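Local coordinates for Lys-gingipain catalytic subunit (Porphyromonas gingivalis, PDB 4RBM), which is a secreted cysteine proteinase of the peptidase C25 family that cleaves proteins after lysine and may act as a virulence factor in periodontal disease, at residues S148-V153 against A370-N375; K29-W34 against K135-E140; L243-C248 against A275-S280. All coordinates share one frame; numbering follows the deposited sequence.

Interaction 1 (S148-V153 against A370-N375); sequences SYLEKV and AMPKTN. With NI (nickel (II) ion), chain F; HIS (histidine), chain H.
The carboxylate of Glu151 and the side chain of Met371 meet beside a bound nickel ion and a bound histidine. The carboxylate faces the metal with both oxygens. OE2 of Glu151 is the closer, 2.0 Å from the nickel, while OE1 also approaches CB of Met371 to 3.6 Å. The imidazole edge at NE2 of the histidine is a second nickel ligand, also at 2.0 Å. A further atom from outside the two segments also binds the metal. One face of the imidazole is covered by the methyl CE of Met371, which is 3.8 Å from NE2 of the histidine. The chain of Met371 bends at both chi2 (68°) and chi3 (67°), and this folds the methyl back over the ring and close to CA of Ser148. The pyrrolidine ring of Pro372 presents its CD corner to CD1 of Leu150 at 3.7 Å; these two side chains cross at about a right angle.

Two waters bridge the segments. One donates to the backbone O atoms of both Leu150 and Ala370. The other donates to carboxylate OE1 of Glu151 and accepts from N of Met371, at 2.7 and 3.0 Å respectively. The backbones also meet directly, in a CA-H...O contact from CA of Ala370 to O of Leu150, 3.3 Å.

The nickel site is separate from the enzyme's calcium sites and may reflect the conditions of preparation. A 3-10 turn just ahead of strand 152-157 of the protease sheet packs against the irregular chain that leads to strand 377-378 of the Ig-like domain.

Interaction 2 (K29-W34 against K135-E140); sequences KPWLTW and KVLMYE
Leu137 carries the apolar packing of this contact. Its methyl CD1 lies obliquely against the indole of Trp34, 3.6 Å from CD1 of that ring. The same methyl is 4.2 Å from CD1 of Trp31. The second methyl, CD2 of Leu137, rests on O of Pro30 at 3.8 Å. Val136 completes the apolar group: its CG1 sits at the edge of the Trp31 indole, 4.1 Å from NE1 of Trp31. That NE1 is hydrogen-bonded to Asp362, outside the two helices.

One hydrogen bond joins the helices directly. NE1 of Trp34 donates to OE1 of Glu140 over 2.8 Å, and the bond is bent, with 140° at the hydrogen. The oxygen lies close to the indole plane, but the N-H reaches it from above the carboxylate plane. The two flat groups are turned 78° apart. Trp34 swings its indole toward Glu140, CG lying opposite the backbone N.

In an ionic contact, OE1 of Glu140 also forms a salt bridge with Lys35, the next residue in helix 25-37. OE1 of Glu140 is thus gripped by two groups of that helix, the indole N-H of Trp34 and the ammonium of Lys35. Lys35 would probably help keep the buried carboxylate ionised, so a charged bond supplements an otherwise apolar cluster between two helices that run the same way, their axes 28° apart.

Interaction 3 (L243-C248 against A275-S280); sequences LAIGNC and AYIGSS. With CKC ((3S)-3,7-diaminoheptan-2-one), chain R.
Ile245 and Ile277 run alongside one another with their tips on the same side, in the tightly packed part of this parallel strand pair. Their CD1 atoms are 3.9 Å apart. Backbone bonds alternate between the strands: Ala244 N to Ala275 O, Ile277 N to Ala244 O at 3.0 Å, and Gly246 N to Ile277 O at 2.9 Å. All three are close to straight; Gly246 N meets Ile277 O almost head-on to the carbonyl (172°).

Packing is also close on the face that carries Ala244 and Tyr276. CB of Ala244 meets the edge of the Tyr276 ring, 3.7 Å from CD1 of Tyr276. The ring stretches along the neighbouring strand because its CG is anti to the backbone N (chi1 -174°). Gly246 has no side chain, so OH of Tyr276 can come to 3.3 Å from CA of Gly246. That hydroxyl is hydrogen-bonded to Thr251 and Trp222.

Past Gly246 the strands separate, and the contact becomes looser. A single water joins them here. It donates to O of Gly246 and O of Cys248, and accepts from N of Ser279 at 2.8 Å. The chain makes an inverse gamma turn centred on Asn247. O of Asn247 accepts a hydrogen bond from the amine NAM of the bound lysine-like ketone, 3.1 Å, as suits a pocket for a P1 lysine; the ligand is also hydrogen-bonded to Thr214, Asp288 and His216. Cys248 precedes the nucleophile Cys249, so this looser end borders the active site.

The pair belongs to a beta-alpha-beta unit with helix 261-267, which covers Ala244 and Tyr276 through Ile265. Helix 325-341 packs on Leu243, Ile245 and Ile277, and strand 210-214 continues the sheet beyond strand 242-247.

In the fold
All three interactions lie in the cysteine protease part of the chain. Their centres are 19 to 21 Å apart. Interaction 2 comes first along the sequence and joins helix 25-37, which packs on the four-stranded parallel sheet, to helix 126-140. Interaction 1 opens soon after that helix ends and closes near the Ig-like domain; both segments of interaction 3 fall between its two halves. Interactions 1 and 2 touch where Tyr149 and Leu150 pack on Tyr139. Interactions 1 and 3 share the six-stranded mixed sheet, through strand 152-157 and strands 242-247 and 273-279. Together they cover helix packing, the route to the Ig-like domain and the end of inner strand 242-247, just before the catalytic cysteine.

Interaction 1 (S148-V153 against A370-N375)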
loop_
_atom_site.group_PDB
_atom_site.type_symbol
_atom_site.label_atom_id
_atom_site.label_comp_id
_atom_site.label_asym_id
_atom_site.label_seq_id
_atom_site.Cartn_x
_atom_site.Cartn_y
_atom_site.Cartn_z
ATOM N N SER A 148 -13.338 -15.455 5.021
ATOM C CA SER A 148 -14.511 -14.624 5.291
ATOM C C SER A 148 -14.215 -13.349 6.073
ATOM O O SER A 148 -15.016 -12.416 5.968
ATOM C CB SER A 148 -15.607 -15.406 5.999
ATOM O OG SER A 148 -15.262 -15.774 7.324
ATOM N N TYR A 149 -13.048 -13.254 6.751
ATOM C CA TYR A 149 -12.660 -12.022 7.470
ATOM C C TYR A 149 -12.479 -10.865 6.461
ATOM O O TYR A 149 -12.620 -9.702 6.831
ATOM C CB TYR A 149 -11.399 -12.210 8.347
ATOM C CG TYR A 149 -10.094 -11.872 7.645
ATOM C CD1 TYR A 149 -9.482 -12.789 6.792
ATOM C CD2 TYR A 149 -9.489 -10.625 7.814
ATOM C CE1 TYR A 149 -8.284 -12.481 6.136
ATOM C CE2 TYR A 149 -8.296 -10.305 7.159
ATOM C CZ TYR A 149 -7.708 -11.234 6.313
ATOM O OH TYR A 149 -6.533 -10.935 5.677
ATOM N N LEU A 150 -12.245 -11.198 5.180
ATOM C CA LEU A 150 -12.077 -10.208 4.110
ATOM C C LEU A 150 -13.345 -9.448 3.780
ATOM O O LEU A 150 -13.261 -8.394 3.150
ATOM C CB LEU A 150 -11.575 -10.893 2.833
ATOM C CG LEU A 150 -10.175 -11.504 2.933
ATOM C CD1 LEU A 150 -9.829 -12.307 1.668
ATOM C CD2 LEU A 150 -9.095 -10.430 3.160
ATOM N N GLU A 151 -14.502 -9.969 4.199
ATOM C CA GLU A 151 -15.807 -9.371 3.935
ATOM C C GLU A 151 -16.201 -8.409 5.045
ATOM O O GLU A 151 -17.352 -7.973 5.111
ATOM C CB GLU A 151 -16.851 -10.506 3.807
ATOM C CG GLU A 151 -16.431 -11.584 2.819
ATOM C CD GLU A 151 -17.502 -12.625 2.575
ATOM O OE1 GLU A 151 -18.073 -12.622 1.464
ATOM O OE2 GLU A 151 -17.789 -13.426 3.495
ATOM N N LYS A 152 -15.246 -8.061 5.917
ATOM C CA LYS A 152 -15.531 -7.243 7.090
ATOM C C LYS A 152 -14.572 -6.079 7.224
ATOM O O LYS A 152 -13.390 -6.186 6.862
ATOM C CB LYS A 152 -15.457 -8.120 8.346
ATOM C CG LYS A 152 -16.239 -9.436 8.189
ATOM C CD LYS A 152 -16.217 -10.323 9.423
ATOM C CE LYS A 152 -16.681 -11.732 9.057
ATOM N NZ LYS A 152 -16.783 -12.623 10.254
ATOM N N VAL A 153 -15.080 -4.957 7.775
ATOM C CA VAL A 153 -14.249 -3.742 7.961
ATOM C C VAL A 153 -14.571 -3.092 9.292
ATOM O O VAL A 153 -15.624 -3.350 9.880
ATOM C CB VAL A 153 -14.375 -2.683 6.813
ATOM C CG1 VAL A 153 -13.968 -3.265 5.452
ATOM C CG2 VAL A 153 -15.764 -2.042 6.776
ATOM N N ALA A 370 -13.741 -6.708 -0.207
ATOM C CA ALA A 370 -14.644 -7.762 0.269
ATOM C C ALA A 370 -14.082 -9.109 -0.247
ATOM O O ALA A 370 -12.863 -9.193 -0.434
ATOM C CB ALA A 370 -16.095 -7.523 -0.176
ATOM N N MET A 371 -14.913 -10.127 -0.518
ATOM C CA MET A 371 -14.359 -11.411 -0.980
ATOM C C MET A 371 -13.771 -11.311 -2.401
ATOM O O MET A 371 -14.513 -11.020 -3.339
ATOM C CB MET A 371 -15.403 -12.542 -0.924
ATOM C CG MET A 371 -14.814 -13.914 -1.306
ATOM S SD MET A 371 -13.621 -14.588 -0.102
ATOM C CE MET A 371 -14.717 -14.889 1.321
ATOM N N PRO A 372 -12.466 -11.594 -2.594
ATOM C CA PRO A 372 -11.915 -11.562 -3.972
ATOM C C PRO A 372 -12.540 -12.663 -4.856
ATOM O O PRO A 372 -12.928 -13.744 -4.375
ATOM C CB PRO A 372 -10.416 -11.781 -3.780
ATOM C CG PRO A 372 -10.279 -12.413 -2.436
ATOM C CD PRO A 372 -11.430 -11.945 -1.597
ATOM N N LYS A 373 -12.660 -12.364 -6.153
ATOM C CA LYS A 373 -13.290 -13.266 -7.117
ATOM C C LYS A 373 -12.347 -14.383 -7.545
ATOM O O LYS A 373 -11.147 -14.281 -7.332
ATOM C CB LYS A 373 -13.740 -12.455 -8.336
ATOM C CG LYS A 373 -14.954 -11.587 -8.041
ATOM C CD LYS A 373 -15.278 -10.653 -9.201
ATOM C CE LYS A 373 -15.097 -9.201 -8.823
ATOM N NZ LYS A 373 -13.664 -8.854 -8.601
ATOM N N THR A 374 -12.895 -15.472 -8.111
ATOM C CA THR A 374 -12.074 -16.580 -8.594
ATOM C C THR A 374 -11.761 -16.296 -10.060
ATOM O O THR A 374 -12.662 -15.991 -10.843
ATOM C CB THR A 374 -12.769 -17.935 -8.355
ATOM O OG1 THR A 374 -12.888 -18.123 -6.947
ATOM C CG2 THR A 374 -11.988 -19.126 -8.955
ATOM N N ASN A 375 -10.490 -16.389 -10.426
ATOM C CA ASN A 375 -10.090 -16.103 -11.792
ATOM C C ASN A 375 -10.319 -17.314 -12.710
ATOM O O ASN A 375 -10.562 -18.431 -12.234
ATOM C CB ASN A 375 -8.630 -15.643 -11.821
ATOM C CG ASN A 375 -8.334 -14.637 -12.902
ATOM O OD1 ASN A 375 -9.088 -14.486 -13.860
ATOM N ND2 ASN A 375 -7.210 -13.948 -12.790
HETATM NI NI NI F . -18.954 -14.876 2.741
HETATM N N HIS H . -18.489 -16.692 -4.744
HETATM C CA HIS H . -18.793 -16.827 -3.311
HETATM C C HIS H . -20.116 -16.130 -2.990
HETATM O O HIS H . -20.224 -14.916 -3.155
HETATM C CB HIS H . -17.633 -16.244 -2.467
HETATM C CG HIS H . -17.867 -16.264 -0.983
HETATM N ND1 HIS H . -17.517 -17.355 -0.216
HETATM C CD2 HIS H . -18.394 -15.311 -0.179
HETATM C CE1 HIS H . -17.827 -17.033 1.030
HETATM N NE2 HIS H . -18.358 -15.812 1.104
HETATM O O HOH W 1 -11.454 -7.499 1.558
HETATM O O HOH W 2 -17.916 -10.570 -0.282
#

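Interaction 2 (K29-W34 against K135-E140)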
loop_
_atom_site.group_PDB
_atom_site.type_symbol
_atom_site.label_atom_id
_atom_site.label_comp_id
_atom_site.label_asym_id
_atom_site.label_seq_id
_atom_site.Cartn_x
_atom_site.Cartn_y
_atom_site.Cartn_z
ATOM N N LYS A 29 14.819 -12.574 1.357
ATOM C CA LYS A 29 14.754 -13.590 0.303
ATOM C C LYS A 29 13.323 -14.077 -0.004
ATOM O O LYS A 29 12.965 -13.997 -1.189
ATOM C CB LYS A 29 15.682 -14.772 0.567
ATOM C CG LYS A 29 17.153 -14.392 0.454
ATOM C CD LYS A 29 18.089 -15.615 0.567
ATOM C CE LYS A 29 18.068 -16.481 -0.681
ATOM N NZ LYS A 29 19.311 -17.277 -0.836
ATOM N N PRO A 30 12.488 -14.535 0.970
ATOM C CA PRO A 30 11.137 -15.034 0.603
ATOM C C PRO A 30 10.221 -13.981 -0.018
ATOM O O PRO A 30 9.363 -14.324 -0.833
ATOM C CB PRO A 30 10.526 -15.475 1.953
ATOM C CG PRO A 30 11.645 -15.647 2.869
ATOM C CD PRO A 30 12.768 -14.754 2.412
ATOM N N TRP A 31 10.351 -12.723 0.428
ATOM C CA TRP A 31 9.542 -11.601 -0.070
ATOM C C TRP A 31 9.961 -11.280 -1.491
ATOM O O TRP A 31 9.100 -11.168 -2.361
ATOM C CB TRP A 31 9.722 -10.386 0.840
ATOM C CG TRP A 31 8.843 -9.209 0.523
ATOM C CD1 TRP A 31 7.523 -9.051 0.849
ATOM C CD2 TRP A 31 9.274 -7.960 -0.033
ATOM N NE1 TRP A 31 7.097 -7.782 0.502
ATOM C CE2 TRP A 31 8.155 -7.093 -0.044
ATOM C CE3 TRP A 31 10.506 -7.486 -0.536
ATOM C CZ2 TRP A 31 8.234 -5.769 -0.527
ATOM C CZ3 TRP A 31 10.567 -6.204 -1.067
ATOM C CH2 TRP A 31 9.452 -5.349 -1.033
ATOM N N LEU A 32 11.292 -11.173 -1.737
ATOM C CA LEU A 32 11.807 -10.912 -3.085
ATOM C C LEU A 32 11.429 -12.057 -4.020
ATOM O O LEU A 32 11.071 -11.796 -5.162
ATOM C CB LEU A 32 13.337 -10.726 -3.059
ATOM C CG LEU A 32 13.837 -9.487 -2.254
ATOM C CD1 LEU A 32 15.348 -9.524 -2.110
ATOM C CD2 LEU A 32 13.361 -8.178 -2.887
ATOM N N THR A 33 11.520 -13.324 -3.553
ATOM C CA THR A 33 11.157 -14.469 -4.397
ATOM C C THR A 33 9.701 -14.329 -4.872
ATOM O O THR A 33 9.420 -14.465 -6.070
ATOM C CB THR A 33 11.378 -15.785 -3.639
ATOM O OG1 THR A 33 12.786 -15.932 -3.406
ATOM C CG2 THR A 33 10.888 -17.000 -4.442
ATOM N N TRP A 34 8.783 -14.095 -3.932
ATOM C CA TRP A 34 7.354 -13.977 -4.251
ATOM C C TRP A 34 7.103 -12.786 -5.177
ATOM O O TRP A 34 6.330 -12.925 -6.125
ATOM C CB TRP A 34 6.490 -13.893 -2.972
ATOM C CG TRP A 34 5.074 -13.403 -3.190
ATOM C CD1 TRP A 34 4.522 -12.258 -2.694
ATOM C CD2 TRP A 34 4.062 -14.006 -4.027
ATOM N NE1 TRP A 34 3.191 -12.176 -3.056
ATOM C CE2 TRP A 34 2.902 -13.201 -3.928
ATOM C CE3 TRP A 34 4.032 -15.143 -4.864
ATOM C CZ2 TRP A 34 1.706 -13.516 -4.602
ATOM C CZ3 TRP A 34 2.850 -15.457 -5.532
ATOM C CH2 TRP A 34 1.708 -14.647 -5.407
ATOM N N LYS A 135 3.016 -11.882 6.933
ATOM C CA LYS A 135 1.632 -11.384 6.818
ATOM C C LYS A 135 1.311 -11.031 5.377
ATOM O O LYS A 135 0.250 -11.404 4.864
ATOM C CB LYS A 135 1.409 -10.182 7.744
ATOM C CG LYS A 135 1.413 -10.642 9.221
ATOM C CD LYS A 135 1.165 -9.501 10.219
ATOM C CE LYS A 135 2.314 -8.539 10.359
ATOM N NZ LYS A 135 2.013 -7.465 11.341
ATOM N N VAL A 136 2.250 -10.347 4.707
ATOM C CA VAL A 136 2.102 -9.976 3.307
ATOM C C VAL A 136 1.935 -11.246 2.436
ATOM O O VAL A 136 1.056 -11.290 1.580
ATOM C CB VAL A 136 3.299 -9.125 2.828
ATOM C CG1 VAL A 136 3.221 -8.884 1.327
ATOM C CG2 VAL A 136 3.354 -7.781 3.586
ATOM N N LEU A 137 2.794 -12.244 2.620
ATOM C CA LEU A 137 2.700 -13.446 1.793
ATOM C C LEU A 137 1.401 -14.204 2.023
ATOM O O LEU A 137 0.809 -14.669 1.044
ATOM C CB LEU A 137 3.919 -14.353 1.971
ATOM C CG LEU A 137 5.055 -14.138 0.923
ATOM C CD1 LEU A 137 5.469 -12.668 0.794
ATOM C CD2 LEU A 137 6.258 -14.981 1.264
ATOM N N MET A 138 0.931 -14.317 3.287
ATOM C CA MET A 138 -0.341 -14.984 3.522
ATOM C C MET A 138 -1.463 -14.240 2.819
ATOM O O MET A 138 -2.387 -14.860 2.298
ATOM C CB MET A 138 -0.671 -15.115 5.023
ATOM C CG MET A 138 -2.070 -15.711 5.242
ATOM S SD MET A 138 -2.329 -16.365 6.877
ATOM C CE MET A 138 -1.380 -17.922 6.766
ATOM N N TYR A 139 -1.431 -12.911 2.879
ATOM C CA TYR A 139 -2.506 -12.111 2.292
ATOM C C TYR A 139 -2.476 -12.216 0.765
ATOM O O TYR A 139 -3.488 -12.547 0.145
ATOM C CB TYR A 139 -2.367 -10.648 2.748
ATOM C CG TYR A 139 -3.508 -9.768 2.307
ATOM C CD1 TYR A 139 -4.696 -9.720 3.030
ATOM C CD2 TYR A 139 -3.436 -9.047 1.118
ATOM C CE1 TYR A 139 -5.745 -8.889 2.638
ATOM C CE2 TYR A 139 -4.476 -8.226 0.709
ATOM C CZ TYR A 139 -5.642 -8.170 1.457
ATOM O OH TYR A 139 -6.667 -7.359 1.043
ATOM N N GLU A 140 -1.302 -11.942 0.166
ATOM C CA GLU A 140 -1.204 -11.913 -1.302
ATOM C C GLU A 140 -1.316 -13.287 -1.944
ATOM O O GLU A 140 -1.854 -13.353 -3.043
ATOM C CB GLU A 140 0.091 -11.257 -1.768
ATOM C CG GLU A 140 0.249 -9.815 -1.327
ATOM C CD GLU A 140 1.360 -9.153 -2.113
ATOM O OE1 GLU A 140 2.508 -9.662 -2.063
ATOM O OE2 GLU A 140 1.065 -8.180 -2.845
#

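Interaction 3 (L243-C248 against A275-S280)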
loop_
_atom_site.group_PDB
_atom_site.type_symbol
_atom_site.label_atom_id
_atom_site.label_comp_id
_atom_site.label_asym_id
_atom_site.label_seq_id
_atom_site.Cartn_x
_atom_site.Cartn_y
_atom_site.Cartn_z
ATOM N N LEU A 243 -5.251 -3.988 6.265
ATOM C CA LEU A 243 -4.706 -2.689 5.978
ATOM C C LEU A 243 -5.291 -1.738 7.022
ATOM O O LEU A 243 -6.508 -1.743 7.224
ATOM C CB LEU A 243 -5.113 -2.229 4.552
ATOM C CG LEU A 243 -4.882 -0.736 4.228
ATOM C CD1 LEU A 243 -3.365 -0.362 4.242
ATOM C CD2 LEU A 243 -5.472 -0.393 2.863
ATOM N N ALA A 244 -4.468 -0.914 7.666
ATOM C CA ALA A 244 -4.994 0.065 8.603
ATOM C C ALA A 244 -4.572 1.456 8.159
ATOM O O ALA A 244 -3.474 1.644 7.664
ATOM C CB ALA A 244 -4.522 -0.217 10.041
ATOM N N ILE A 245 -5.484 2.404 8.287
ATOM C CA ILE A 245 -5.257 3.798 7.939
ATOM C C ILE A 245 -5.619 4.660 9.139
ATOM O O ILE A 245 -6.758 4.620 9.634
ATOM C CB ILE A 245 -6.054 4.222 6.659
ATOM C CG1 ILE A 245 -5.711 3.311 5.448
ATOM C CG2 ILE A 245 -5.829 5.737 6.334
ATOM C CD1 ILE A 245 -6.401 3.754 4.145
ATOM N N GLY A 246 -4.648 5.445 9.582
ATOM C CA GLY A 246 -4.831 6.377 10.674
ATOM C C GLY A 246 -4.854 7.775 10.102
ATOM O O GLY A 246 -3.798 8.296 9.728
ATOM N N ASN A 247 -6.071 8.366 9.960
ATOM C CA ASN A 247 -6.200 9.755 9.487
ATOM C C ASN A 247 -6.217 10.577 10.744
ATOM O O ASN A 247 -7.284 10.876 11.300
ATOM C CB ASN A 247 -7.428 9.943 8.611
ATOM C CG ASN A 247 -7.317 9.236 7.288
ATOM O OD1 ASN A 247 -8.102 8.319 6.986
ATOM N ND2 ASN A 247 -6.326 9.611 6.461
ATOM N N CYS A 248 -5.012 10.803 11.281
ATOM C CA CYS A 248 -4.806 11.414 12.594
ATOM C C CYS A 248 -3.368 11.842 12.729
ATOM O O CYS A 248 -2.551 11.538 11.854
ATOM C CB CYS A 248 -5.189 10.430 13.702
ATOM S SG CYS A 248 -4.258 8.882 13.680
ATOM N N ALA A 275 0.123 -3.626 6.230
ATOM C CA ALA A 275 0.498 -2.278 5.804
ATOM C C ALA A 275 -0.254 -1.247 6.605
ATOM O O ALA A 275 -1.375 -1.503 7.054
ATOM C CB ALA A 275 0.204 -2.079 4.319
ATOM N N TYR A 276 0.337 -0.053 6.716
ATOM C CA TYR A 276 -0.256 1.064 7.436
ATOM C C TYR A 276 -0.040 2.359 6.686
ATOM O O TYR A 276 1.069 2.632 6.217
ATOM C CB TYR A 276 0.348 1.177 8.847
ATOM C CG TYR A 276 -0.307 2.235 9.723
ATOM C CD1 TYR A 276 -1.572 2.028 10.277
ATOM C CD2 TYR A 276 0.304 3.465 9.940
ATOM C CE1 TYR A 276 -2.184 2.999 11.075
ATOM C CE2 TYR A 276 -0.275 4.426 10.772
ATOM C CZ TYR A 276 -1.536 4.199 11.312
ATOM O OH TYR A 276 -2.117 5.135 12.135
ATOM N N ILE A 277 -1.104 3.163 6.577
ATOM C CA ILE A 277 -1.020 4.507 6.012
ATOM C C ILE A 277 -1.275 5.456 7.187
ATOM O O ILE A 277 -2.298 5.356 7.837
ATOM C CB ILE A 277 -2.002 4.753 4.841
ATOM C CG1 ILE A 277 -1.658 3.845 3.640
ATOM C CG2 ILE A 277 -1.998 6.256 4.426
ATOM C CD1 ILE A 277 -2.826 3.702 2.597
ATOM N N GLY A 278 -0.375 6.386 7.413
ATOM C CA GLY A 278 -0.563 7.370 8.477
ATOM C C GLY A 278 0.313 8.575 8.232
ATOM O O GLY A 278 1.080 8.597 7.258
ATOM N N SER A 279 0.254 9.546 9.155
ATOM C CA SER A 279 1.013 10.787 9.050
ATOM C C SER A 279 2.189 10.857 10.035
ATOM O O SER A 279 2.035 10.522 11.210
ATOM C CB SER A 279 0.073 11.967 9.299
ATOM O OG SER A 279 0.725 13.220 9.161
ATOM N N SER A 280 3.353 11.328 9.551
ATOM C CA SER A 280 4.539 11.553 10.377
ATOM C C SER A 280 4.331 12.838 11.258
ATOM O O SER A 280 4.465 12.737 12.487
ATOM C CB SER A 280 5.790 11.637 9.515
ATOM O OG SER A 280 6.862 12.162 10.279
HETATM C CAK CKC R . -4.025 14.478 15.629
HETATM C C CKC R . -5.088 15.323 16.258
HETATM O O CKC R . -5.146 15.374 17.478
HETATM C CA CKC R . -5.781 16.400 15.415
HETATM N N CKC R . -4.826 17.450 15.653
HETATM C CAL CKC R . -5.919 16.189 13.887
HETATM C CAH CKC R . -6.900 15.074 13.578
HETATM C CAG CKC R . -7.369 15.089 12.123
HETATM C CAI CKC R . -8.267 13.858 12.043
HETATM N NAM CKC R . -8.727 13.503 10.684
HETATM O O HOH W 3 -1.593 9.123 11.202
#